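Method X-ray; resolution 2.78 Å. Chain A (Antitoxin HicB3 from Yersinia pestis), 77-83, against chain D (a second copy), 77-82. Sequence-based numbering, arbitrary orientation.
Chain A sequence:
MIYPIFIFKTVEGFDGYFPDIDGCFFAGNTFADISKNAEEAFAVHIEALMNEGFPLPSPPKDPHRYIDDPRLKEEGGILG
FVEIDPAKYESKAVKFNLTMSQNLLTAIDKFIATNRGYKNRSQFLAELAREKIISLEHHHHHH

Chain A 77-83: GILGFVE
Chain D (77-82) GILGFV

Two copies of a protein can join strands side by side across their interface, and the antitoxin HicB3 gives a compact example. Residues 77-83 of chain A and 78-82 of chain D run in the same general direction, their axes 34° apart (signed crossing angle -34°) and 4.4 Å from each other at closest approach. The register is offset by one residue: the CA atoms of A:Leu79 and D:Ile78 lie 5.1 Å apart, those of A:Gly80 and D:Leu79 4.5 Å, and those of A:Phe81 and D:Gly80 5.0 Å. Both backbones are extended, and together the stretches bury 392 Å².

Along chain A, A:Gly77 (phi/psi -92/168) makes no contact, and neither does D:Gly77 (-84/156). A:Ile78 (-128/168; chi1 p, chi2 t) directs its CA-to-CB bond toward chain D, and its CD1 meets CD2 of D:Leu79 (-74/141; chi1 t, chi2 p) at 3.7 Å, an apolar contact between buried side chains.

A:Leu79 (-97/142; chi1 t, chi2 p) opens the bonded centre. A:Leu79 O accepts a hydrogen bond from D:Leu79 N at 2.9 Å, with an N-H...O angle of 151°, while A:Leu79 CD2 packs 3.6 Å from CG1 of D:Ile78 (-123/123; chi1 m, chi2 t).

A:Gly80 (-124/156) pairs in parallel with D:Leu79, whose two backbone hydrogen bonds reach the residues flanking the glycine. The chains come close here: A:Gly80 CA lies 3.1 Å from D:Leu79 O, a CA-H...O contact. D:Leu79 O also accepts the second hydrogen bond, from A:Phe81 N at 2.7 Å and 146°.

A:Phe81 (-119/115; chi1 -82°, chi2 3°) projects on the same sheet face as A:Leu79 and D:Ile78. D:Ile78 CG2 sits over one face of the A:Phe81 ring, 3.5 Å from its centroid and 15° off the normal, a CH-pi contact in which dispersion between the methyl group and the ring does most of the work. D:Ile78 thus touches both A:Leu79 and A:Phe81, and it has the largest area covered in either stretch. Across from A:Phe81, D:Gly80 (-147/174) contributes no side chain. The carbonyl O of A:Phe81 approaches the ring edge of D:Phe81 (-134/127; chi1 -44°, chi2 -83°), 3.4 Å from its CD2, where the ring hydrogens carry slight positive charge.

A:Val82 (-100/130; chi1 m) ends the contact, its CG1 4.0 Å from D:Phe81 CE2. A:Glu83 (-91/121; chi1 t, chi2 t, chi3 12°) is exposed and, like D:Val82 (-114/127; chi1 t), takes no part.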

ATOM      1  N   GLY A  77     -18.349   7.502  21.700  1.00 89.08           N
ATOM      2  CA  GLY A  77     -18.538   7.237  20.290  1.00 83.72           C
ATOM      3  C   GLY A  77     -19.320   8.288  19.539  1.00 76.48           C
ATOM      4  O   GLY A  77     -19.920   9.182  20.125  1.00 77.15           O
ATOM      5  N   ILE A  78     -19.279   8.185  18.218  1.00 74.44           N
ATOM      6  CA  ILE A  78     -20.160   8.955  17.360  1.00 70.01           C
ATOM      7  C   ILE A  78     -20.832   7.992  16.418  1.00 66.55           C
ATOM      8  O   ILE A  78     -20.434   6.830  16.306  1.00 66.65           O
ATOM      9  CB  ILE A  78     -19.427  10.015  16.532  1.00 67.04           C
ATOM     10  CG1 ILE A  78     -18.261   9.384  15.785  1.00 62.77           C
ATOM     11  CG2 ILE A  78     -18.956  11.154  17.404  1.00 70.08           C
ATOM     12  CD1 ILE A  78     -17.852  10.178  14.571  1.00 65.49           C
ATOM     13  N   LEU A  79     -21.847   8.486  15.731  1.00 62.65           N
ATOM     14  CA  LEU A  79     -22.599   7.672  14.803  1.00 59.18           C
ATOM     15  C   LEU A  79     -22.060   7.929  13.407  1.00 58.50           C
ATOM     16  O   LEU A  79     -21.709   9.059  13.080  1.00 64.02           O
ATOM     17  CB  LEU A  79     -24.096   8.013  14.895  1.00 56.14           C
ATOM     18  CG  LEU A  79     -25.087   7.043  14.255  1.00 58.88           C
ATOM     19  CD1 LEU A  79     -24.959   5.676  14.894  1.00 60.52           C
ATOM     20  CD2 LEU A  79     -26.506   7.553  14.374  1.00 60.49           C
ATOM     21  N   GLY A  80     -21.986   6.894  12.582  1.00 52.36           N
ATOM     22  CA  GLY A  80     -21.683   7.092  11.178  1.00 47.14           C
ATOM     23  C   GLY A  80     -22.751   6.495  10.286  1.00 52.27           C
ATOM     24  O   GLY A  80     -23.475   5.587  10.705  1.00 49.72           O
ATOM     25  N   PHE A  81     -22.868   7.006   9.064  1.00 44.65           N
ATOM     26  CA  PHE A  81     -23.731   6.374   8.080  1.00 43.47           C
ATOM     27  C   PHE A  81     -22.933   5.930   6.864  1.00 49.14           C
ATOM     28  O   PHE A  81     -22.421   6.760   6.112  1.00 54.55           O
ATOM     29  CB  PHE A  81     -24.843   7.314   7.596  1.00 53.49           C
ATOM     30  CG  PHE A  81     -26.053   7.391   8.494  1.00 53.23           C
ATOM     31  CD1 PHE A  81     -26.112   6.710   9.691  1.00 49.42           C
ATOM     32  CD2 PHE A  81     -27.142   8.168   8.116  1.00 55.43           C
ATOM     33  CE1 PHE A  81     -27.223   6.814  10.507  1.00 54.16           C
ATOM     34  CE2 PHE A  81     -28.258   8.273   8.923  1.00 51.83           C
ATOM     35  CZ  PHE A  81     -28.300   7.600  10.122  1.00 53.91           C
ATOM     36  N   VAL A  82     -22.855   4.631   6.633  1.00 46.16           N
ATOM     37  CA  VAL A  82     -22.323   4.173   5.367  1.00 46.57           C
ATOM     38  C   VAL A  82     -23.454   3.795   4.408  1.00 52.70           C
ATOM     39  O   VAL A  82     -24.402   3.081   4.766  1.00 54.92           O
ATOM     40  CB  VAL A  82     -21.353   2.997   5.566  1.00 46.43           C
ATOM     41  CG1 VAL A  82     -20.150   3.474   6.374  1.00 53.87           C
ATOM     42  CG2 VAL A  82     -22.007   1.870   6.295  1.00 44.14           C
ATOM     43  N   GLU A  83     -23.375   4.319   3.191  1.00 52.31           N
ATOM     44  CA  GLU A  83     -24.294   3.907   2.148  1.00 54.65           C
ATOM     45  C   GLU A  83     -23.684   2.752   1.385  1.00 58.27           C
ATOM     46  O   GLU A  83     -22.597   2.867   0.816  1.00 60.03           O
ATOM     47  CB  GLU A  83     -24.614   5.057   1.201  1.00 59.79           C
ATOM     48  CG  GLU A  83     -24.961   4.602  -0.206  1.00 72.48           C
ATOM     49  CD  GLU A  83     -25.728   5.650  -1.009  1.00 93.75           C
ATOM     50  OE1 GLU A  83     -25.807   6.825  -0.567  1.00 89.62           O
ATOM     51  OE2 GLU A  83     -26.258   5.291  -2.090  1.00102.76           O
TER
ATOM     52  N   GLY D  77     -25.316  14.935  15.885  1.00 75.44           N
ATOM     53  CA  GLY D  77     -24.986  14.819  14.485  1.00 71.02           C
ATOM     54  C   GLY D  77     -24.621  13.385  14.144  1.00 67.25           C
ATOM     55  O   GLY D  77     -24.211  12.590  15.004  1.00 64.92           O
ATOM     56  N   ILE D  78     -24.786  13.057  12.873  1.00 56.19           N
ATOM     57  CA  ILE D  78     -24.415  11.759  12.365  1.00 58.80           C
ATOM     58  C   ILE D  78     -23.425  11.955  11.237  1.00 62.30           C
ATOM     59  O   ILE D  78     -23.726  12.651  10.262  1.00 56.08           O
ATOM     60  CB  ILE D  78     -25.633  10.981  11.861  1.00 60.03           C
ATOM     61  CG1 ILE D  78     -26.677  10.853  12.974  1.00 58.33           C
ATOM     62  CG2 ILE D  78     -25.221   9.627  11.330  1.00 49.24           C
ATOM     63  CD1 ILE D  78     -28.082  10.664  12.424  1.00 58.72           C
ATOM     64  N   LEU D  79     -22.245  11.347  11.389  1.00 60.82           N
ATOM     65  CA  LEU D  79     -21.157  11.453  10.417  1.00 53.79           C
ATOM     66  C   LEU D  79     -21.442  10.636   9.164  1.00 54.88           C
ATOM     67  O   LEU D  79     -21.972   9.512   9.243  1.00 47.96           O
ATOM     68  CB  LEU D  79     -19.834  10.996  11.048  1.00 56.33           C
ATOM     69  CG  LEU D  79     -18.568  10.992  10.180  1.00 52.26           C
ATOM     70  CD1 LEU D  79     -18.101  12.392   9.819  1.00 51.00           C
ATOM     71  CD2 LEU D  79     -17.468  10.249  10.890  1.00 59.58           C
ATOM     72  N   GLY D  80     -21.077  11.206   8.017  1.00 49.67           N
ATOM     73  CA  GLY D  80     -21.288  10.569   6.731  1.00 52.58           C
ATOM     74  C   GLY D  80     -20.188  10.920   5.752  1.00 54.96           C
ATOM     75  O   GLY D  80     -19.358  11.772   6.027  1.00 54.16           O
ATOM     76  N   PHE D  81     -20.219  10.289   4.585  1.00 58.00           N
ATOM     77  CA  PHE D  81     -19.097  10.298   3.673  1.00 50.04           C
ATOM     78  C   PHE D  81     -19.522  10.578   2.263  1.00 47.50           C
ATOM     79  O   PHE D  81     -20.389   9.909   1.725  1.00 53.05           O
ATOM     80  CB  PHE D  81     -18.379   8.956   3.744  1.00 48.26           C
ATOM     81  CG  PHE D  81     -18.203   8.482   5.128  1.00 46.48           C
ATOM     82  CD1 PHE D  81     -17.144   8.926   5.888  1.00 51.90           C
ATOM     83  CD2 PHE D  81     -19.141   7.658   5.709  1.00 51.15           C
ATOM     84  CE1 PHE D  81     -17.003   8.519   7.196  1.00 52.91           C
ATOM     85  CE2 PHE D  81     -19.010   7.246   7.016  1.00 49.54           C
ATOM     86  CZ  PHE D  81     -17.943   7.678   7.763  1.00 49.83           C
ATOM     87  N   VAL D  82     -18.889  11.565   1.655  1.00 52.94           N
ATOM     88  CA  VAL D  82     -19.072  11.783   0.231  1.00 58.49           C
ATOM     89  C   VAL D  82     -17.779  11.520  -0.495  1.00 51.07           C
ATOM     90  O   VAL D  82     -16.762  12.067  -0.132  1.00 53.18           O
ATOM     91  CB  VAL D  82     -19.534  13.192  -0.070  1.00 50.26           C
ATOM     92  CG1 VAL D  82     -19.812  13.328  -1.544  1.00 48.95           C
ATOM     93  CG2 VAL D  82     -20.764  13.490   0.739  1.00 52.08           C
TER